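Local coordinates for SGNH-hydrolase family esterase (Altererythrobacter indicus, PDB 7C2A), which hydrolyses esters as an esterase of the SGNH-hydrolase family and may act on lysophospholipids, at residues A[29-32]-A[33-37]; A[59-62]-A[63-67]; A[102-106]-A[107-111]. All coordinates share one frame; numbering follows the deposited sequence. Where two conformers were deposited one is given.

All three contacts are local, made where an α-helix nears its C-terminal end, and they illustrate how chemistry follows burial. Contact 1, on helix 27-35, is a surface contact: its leucines touch edge strand 42-48, while a water joins its charged groups on the outer side. Contacts 2 and 3 are partly buried and lie on the other face of the sheet, on adjoining helices 54-66 and 90-106, with centres about 12 Å apart. Leu65 packs against Ile109, and salt bridges Asp66–Arg107 and, in one conformer of Lys62, Lys62–Glu103 join them. Contact 1 touches neither, its nearest atoms being about 14 and 12 Å away.

Contact 1. Residues A[29-32]-A[33-37]; sequences AKLE and TALRS
Leu31 and Leu35, one helical turn apart, meet on the inner side of helix 27-35, where CD1 of Leu31 comes within 4.1 Å of CG of Leu35. The two side chains cross at a slant. CG of Leu35 stands anti to its own carbonyl carbon (chi1 -73°), which carries it back over the preceding turn and to 3.4 Å from the carbonyl O of Leu31. That same oxygen takes the backbone N-H of Leu35 at 2.9 Å from N to O. Ala34 N to Lys30 O, at 3.0 Å, continues the helical pattern, whereas Thr33 N to Ala29 O is a weak bond.

On the outer side the contact is polar and looser. The carboxylate of Glu32 and the guanidinium of Arg36 are not in direct contact, their atoms OE2 and NH2 lying 5.6 Å apart; water 1 spans the interval, donating to Glu32 OE2 and accepting from Arg36 NH2 at the edge of the guanidinium, in its plane. The methyl CG2 of Thr33 sits over the centre of one face of this guanidinium, 4.1 Å above it.

Further out, strand 42-48 positions both sides. Glu32, extended with CG anti to the backbone N (chi1 -176°), reaches Ile44 N with its other oxygen, OE1, in a hydrogen bond, while Leu31 packs on Ile44 and Leu35 on Ala42. Leucines facing the strand, with Arg36, Thr33 and the water on the polar side and Glu32 reaching from there to the strand backbone, are the mark of an amphipathic helix, here flanking the edge of the parallel α/β sheet of the SGNH-hydrolase fold.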
# COMPACT_ATOMS: atom_id res chain seq x y z
N ALA A 29 2.22 3.23 -13.59
CA ALA A 29 2.45 3.25 -15.03
C ALA A 29 1.16 3.04 -15.81
O ALA A 29 0.90 3.73 -16.80
CB ALA A 29 3.48 2.19 -15.42
N LYS A 30 0.34 2.08 -15.38
CA LYS A 30 -0.90 1.83 -16.09
C LYS A 30 -1.92 2.93 -15.85
O LYS A 30 -2.71 3.25 -16.75
CB LYS A 30 -1.46 0.46 -15.71
CG LYS A 30 -0.66 -0.71 -16.29
CD LYS A 30 -0.79 -0.75 -17.82
CE LYS A 30 -0.03 -1.91 -18.44
NZ LYS A 30 -0.64 -3.25 -18.17
N LEU A 31 -1.90 3.54 -14.66
CA LEU A 31 -2.77 4.68 -14.40
C LEU A 31 -2.41 5.85 -15.31
O LEU A 31 -3.30 6.52 -15.84
CB LEU A 31 -2.65 5.09 -12.94
CG LEU A 31 -3.37 6.35 -12.48
CD1 LEU A 31 -4.86 6.21 -12.65
CD2 LEU A 31 -3.00 6.64 -11.04
N GLU A 32 -1.12 6.10 -15.50
CA GLU A 32 -0.70 7.18 -16.39
C GLU A 32 -1.31 7.01 -17.78
O GLU A 32 -1.85 7.96 -18.35
CB GLU A 32 0.82 7.20 -16.46
CG GLU A 32 1.35 8.36 -17.27
CD GLU A 32 2.87 8.44 -17.25
OE1 GLU A 32 3.48 8.55 -16.15
OE2 GLU A 32 3.47 8.41 -18.34
N THR A 33 -1.25 5.79 -18.32
CA THR A 33 -1.82 5.55 -19.64
C THR A 33 -3.33 5.73 -19.63
O THR A 33 -3.90 6.34 -20.54
CB THR A 33 -1.45 4.15 -20.11
OG1 THR A 33 -0.02 4.04 -20.20
CG2 THR A 33 -2.06 3.85 -21.47
N ALA A 34 -4.00 5.22 -18.59
CA ALA A 34 -5.46 5.29 -18.53
C ALA A 34 -5.97 6.73 -18.43
O ALA A 34 -7.05 7.04 -18.95
CB ALA A 34 -5.96 4.48 -17.34
N LEU A 35 -5.20 7.62 -17.80
CA LEU A 35 -5.65 8.99 -17.69
C LEU A 35 -5.77 9.69 -19.04
O LEU A 35 -6.51 10.67 -19.14
CB LEU A 35 -4.73 9.77 -16.74
CG LEU A 35 -4.90 9.41 -15.26
CD1 LEU A 35 -3.84 10.09 -14.41
CD2 LEU A 35 -6.29 9.76 -14.73
N ARG A 36 -5.06 9.21 -20.07
CA ARG A 36 -5.25 9.76 -21.41
C ARG A 36 -6.71 9.72 -21.83
O ARG A 36 -7.19 10.62 -22.53
CB ARG A 36 -4.41 9.00 -22.43
CG ARG A 36 -2.91 9.13 -22.28
CD ARG A 36 -2.21 8.25 -23.32
NE ARG A 36 -0.88 7.83 -22.90
CZ ARG A 36 -0.19 6.87 -23.50
NH1 ARG A 36 -0.70 6.23 -24.55
NH2 ARG A 36 1.02 6.55 -23.06
N SER A 37 -7.44 8.69 -21.39
CA SER A 37 -8.85 8.53 -21.74
C SER A 37 -9.74 9.47 -20.94
O SER A 37 -10.96 9.51 -21.20
CB SER A 37 -9.28 7.08 -21.51
OG SER A 37 -8.60 6.21 -22.41
O HOH W 1 2.36 8.35 -20.71

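Contact 2. Residues A[59-62]-A[63-67]; sequences QRIK and FVLDS
The guanidinium of Arg60 is met by the methyl CG2 of Val64, which approaches obliquely and lies 3.8 Å from NH1. CG of Arg60 is placed between the backbone N and the carbonyl carbon (chi1 68°), and the extended chain beyond it runs past Val64 to a salt bridge from NE to Asp52 and a hydrogen bond from NH1 to Ala47 O. The Phe63 ring carries the hydroxyl OG of Ser67 over one face, 3.5 Å above the plane and shifted toward the rim. This OG donates to Phe63 O at 2.8 Å, coming from above the carbonyl plane, and thereby covers a carbonyl near the helix end.

On the buried side, Ile61 and Leu65 run alongside each other in the same direction, with Ile61 CG1 3.9 Å from Leu65 CD1. Leu65 also packs against Glu103 and Leu104 of helix 90-106. An alanine in place of Leu65 would take away the branched end and is likely to leave a gap between Ile61 and the neighbouring helix. Straight backbone bonds, such as Asp66 N to Lys62 O at 2.8 Å, tie the turns together.

Helix 54-66 packs on strand 6-12, where Arg60, Ile61 and Val64 rest on Phe11 and Leu65 on Leu9, and it touches the adjoining helix 90-106 through Leu65 and through Lys62, which lies on Arg106.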
# COMPACT_ATOMS: atom_id res chain seq x y z
N GLN A 59 9.34 9.08 7.06
CA GLN A 59 10.77 9.37 7.10
C GLN A 59 11.26 9.97 5.79
O GLN A 59 12.22 10.76 5.80
CB GLN A 59 11.54 8.10 7.41
CG GLN A 59 13.01 8.35 7.73
CD GLN A 59 13.19 9.04 9.07
OE1 GLN A 59 12.48 8.73 10.03
NE2 GLN A 59 14.12 9.98 9.14
N ARG A 60 10.63 9.64 4.66
CA ARG A 60 11.13 10.04 3.35
C ARG A 60 10.27 11.06 2.62
O ARG A 60 10.69 11.52 1.56
CB ARG A 60 11.41 8.83 2.44
CG ARG A 60 10.17 8.08 2.00
CD ARG A 60 10.50 6.99 0.97
NE ARG A 60 9.32 6.14 0.78
CZ ARG A 60 8.56 6.11 -0.31
NH1 ARG A 60 8.89 6.82 -1.38
NH2 ARG A 60 7.48 5.34 -0.34
N ILE A 61 9.10 11.45 3.15
CA ILE A 61 8.21 12.29 2.35
C ILE A 61 8.87 13.62 1.98
O ILE A 61 8.76 14.07 0.83
CB ILE A 61 6.82 12.46 3.01
CG1 ILE A 61 5.91 13.32 2.11
CG2 ILE A 61 6.92 13.09 4.40
CD1 ILE A 61 5.56 12.72 0.74
N LYS A 62 9.54 14.28 2.93
CA LYS A 62 10.20 15.55 2.61
C LYS A 62 11.26 15.37 1.54
O LYS A 62 11.35 16.15 0.59
CB LYS A 62 10.82 16.16 3.87
CG LYS A 62 9.85 16.91 4.77
CD LYS A 62 10.58 17.45 6.00
CE LYS A 62 9.66 18.20 6.96
NZ LYS A 62 9.21 19.50 6.41
N PHE A 63 12.09 14.33 1.68
CA PHE A 63 13.15 14.09 0.70
C PHE A 63 12.57 13.83 -0.68
O PHE A 63 13.07 14.35 -1.69
CB PHE A 63 13.98 12.88 1.14
CG PHE A 63 15.07 12.51 0.17
CD1 PHE A 63 16.29 13.15 0.22
CD2 PHE A 63 14.87 11.53 -0.79
CE1 PHE A 63 17.30 12.83 -0.66
CE2 PHE A 63 15.89 11.21 -1.67
CZ PHE A 63 17.10 11.86 -1.61
N VAL A 64 11.51 13.02 -0.76
CA VAL A 64 10.89 12.72 -2.05
C VAL A 64 10.36 13.99 -2.69
O VAL A 64 10.56 14.24 -3.88
CB VAL A 64 9.80 11.64 -1.88
CG1 VAL A 64 8.95 11.53 -3.13
CG2 VAL A 64 10.44 10.30 -1.55
N LEU A 65 9.69 14.84 -1.91
CA LEU A 65 9.17 16.09 -2.46
C LEU A 65 10.30 17.03 -2.87
O LEU A 65 10.25 17.63 -3.95
CB LEU A 65 8.27 16.75 -1.43
CG LEU A 65 6.96 16.00 -1.19
CD1 LEU A 65 6.26 16.55 0.03
CD2 LEU A 65 6.04 16.07 -2.42
N ASP A 66 11.33 17.16 -2.03
CA ASP A 66 12.45 18.04 -2.34
C ASP A 66 13.26 17.54 -3.52
O ASP A 66 14.01 18.32 -4.12
CB ASP A 66 13.38 18.15 -1.12
CG ASP A 66 12.78 18.93 0.03
OD1 ASP A 66 11.75 19.61 -0.14
OD2 ASP A 66 13.35 18.86 1.13
N SER A 67 13.16 16.26 -3.86
CA SER A 67 13.88 15.71 -4.99
C SER A 67 13.21 15.99 -6.32
O SER A 67 13.82 15.72 -7.36
CB SER A 67 14.05 14.20 -4.83
OG SER A 67 14.88 13.91 -3.73
O HOH W 2 12.63 13.16 4.22

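Contact 3. Residues A[102-106]-A[107-111]; sequences EELQR and RKIPI
Glu103 and Arg107 form the tight, charged part of this helix end. The carboxylate oxygen OE2 receives Arg107 NE at 2.8 Å and Arg107 NH2 at 3.0 Å, so the arginine approaches side-on with the oxygen practically in its own plane, while the carboxylate plane is turned 74° from it. A bend at chi2 (64°) brings the Glu103 carboxylate round toward both arginines. In one conformer, Arg106 also grips it, with NH2 2.9 Å from OE2, on the syn side, and a longer bond from NE to OE1. Two guanidinium groups therefore share one carboxylate, whose OE1 also binds Lys62, while Arg107 NH2 has a second partner in Asp66. The positive charges gathered here would probably keep this buried glutamate ionised.

The apolar half is also closely packed. Leu104 CD2 meets Ile109 CD1 at 4.1 Å, and Leu104 CB lies 4.0 Å from CG1 of Ile111. The first pair is the hydrophobic contact that accompanies a Schellman motif, whose backbone bonds run from Ile109 N to Leu104 O (3.0 Å) and from Lys108 N to Gln105 O (2.9 Å), the latter from above the carbonyl plane. Lys108, with positive phi, makes the reversal.

The solvent side is looser. Lys108 is exposed, its CG no nearer than 4.0 Å to Gln105 O, and the partly exposed Gln105 packs on Tyr141.

This turn completes the helical leg of a β-α-β crossover from strand 74-78 through helix 90-106 to strand 111-114. Leu104 rests on Ala75 and Val77 of the first strand, and Ile109 on Ala75.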
# COMPACT_ATOMS: atom_id res chain seq x y z
N GLU A 102 0.20 16.11 6.59
CA GLU A 102 0.49 17.46 7.04
C GLU A 102 1.58 18.11 6.20
O GLU A 102 1.51 19.30 5.90
CB GLU A 102 0.88 17.44 8.52
CG GLU A 102 -0.33 17.49 9.42
CD GLU A 102 -0.03 17.26 10.89
OE1 GLU A 102 1.17 17.19 11.26
OE2 GLU A 102 -1.00 17.14 11.67
N GLU A 103 2.60 17.34 5.83
CA GLU A 103 3.64 17.87 4.96
C GLU A 103 3.08 18.24 3.59
O GLU A 103 3.39 19.30 3.04
CB GLU A 103 4.78 16.87 4.86
CG GLU A 103 5.92 17.31 3.95
CD GLU A 103 6.64 18.56 4.42
OE1 GLU A 103 6.50 18.94 5.61
OE2 GLU A 103 7.34 19.19 3.61
N LEU A 104 2.26 17.36 3.00
CA LEU A 104 1.64 17.67 1.72
C LEU A 104 0.76 18.91 1.82
O LEU A 104 0.79 19.78 0.94
CB LEU A 104 0.84 16.47 1.22
CG LEU A 104 1.71 15.27 0.83
CD1 LEU A 104 0.88 13.99 0.76
CD2 LEU A 104 2.42 15.51 -0.48
N GLN A 105 -0.02 19.01 2.90
CA GLN A 105 -0.90 20.16 3.09
C GLN A 105 -0.10 21.44 3.26
O GLN A 105 -0.49 22.50 2.75
CB GLN A 105 -1.78 19.91 4.31
CG GLN A 105 -3.04 20.75 4.36
CD GLN A 105 -3.96 20.30 5.47
OE1 GLN A 105 -3.54 20.17 6.62
NE2 GLN A 105 -5.22 20.03 5.14
N ARG A 106 1.01 21.38 4.00
CA ARG A 106 1.85 22.56 4.14
C ARG A 106 2.25 23.10 2.78
O ARG A 106 2.25 24.32 2.55
CB ARG A 106 3.09 22.21 4.96
CG ARG A 106 3.98 23.38 5.29
CD ARG A 106 5.19 22.90 6.08
NE ARG A 106 6.13 22.17 5.23
CZ ARG A 106 6.99 22.76 4.41
NH1 ARG A 106 7.05 24.08 4.34
NH2 ARG A 106 7.81 22.02 3.67
N ARG A 107 2.57 22.20 1.84
CA ARG A 107 3.00 22.60 0.51
C ARG A 107 1.83 22.83 -0.43
O ARG A 107 2.05 23.04 -1.62
CB ARG A 107 3.95 21.55 -0.07
CG ARG A 107 5.13 21.25 0.82
CD ARG A 107 6.19 20.51 0.06
NE ARG A 107 7.23 20.01 0.94
CZ ARG A 107 8.50 19.84 0.57
NH1 ARG A 107 8.88 20.14 -0.65
NH2 ARG A 107 9.37 19.38 1.44
N LYS A 108 0.61 22.76 0.07
CA LYS A 108 -0.59 22.98 -0.73
C LYS A 108 -0.69 22.01 -1.91
O LYS A 108 -1.11 22.38 -3.01
CB LYS A 108 -0.72 24.44 -1.18
CG LYS A 108 -0.73 25.40 0.00
CD LYS A 108 -1.27 26.77 -0.36
CE LYS A 108 -1.64 27.54 0.90
NZ LYS A 108 -2.77 28.48 0.66
N ILE A 109 -0.30 20.76 -1.68
CA ILE A 109 -0.42 19.71 -2.68
C ILE A 109 -1.70 18.93 -2.41
O ILE A 109 -1.84 18.35 -1.32
CB ILE A 109 0.80 18.78 -2.66
CG1 ILE A 109 2.07 19.56 -3.02
CG2 ILE A 109 0.58 17.61 -3.62
CD1 ILE A 109 3.34 18.80 -2.80
N PRO A 110 -2.65 18.91 -3.35
CA PRO A 110 -3.87 18.12 -3.15
C PRO A 110 -3.57 16.65 -2.92
O PRO A 110 -2.61 16.10 -3.46
CB PRO A 110 -4.63 18.33 -4.47
CG PRO A 110 -4.12 19.62 -5.02
CD PRO A 110 -2.67 19.65 -4.62
N ILE A 111 -4.43 16.01 -2.14
CA ILE A 111 -4.22 14.64 -1.67
C ILE A 111 -5.37 13.75 -2.11
O ILE A 111 -6.55 14.09 -1.91
CB ILE A 111 -4.13 14.60 -0.14
CG1 ILE A 111 -2.99 15.48 0.37
CG2 ILE A 111 -3.98 13.16 0.36
CD1 ILE A 111 -3.13 15.83 1.83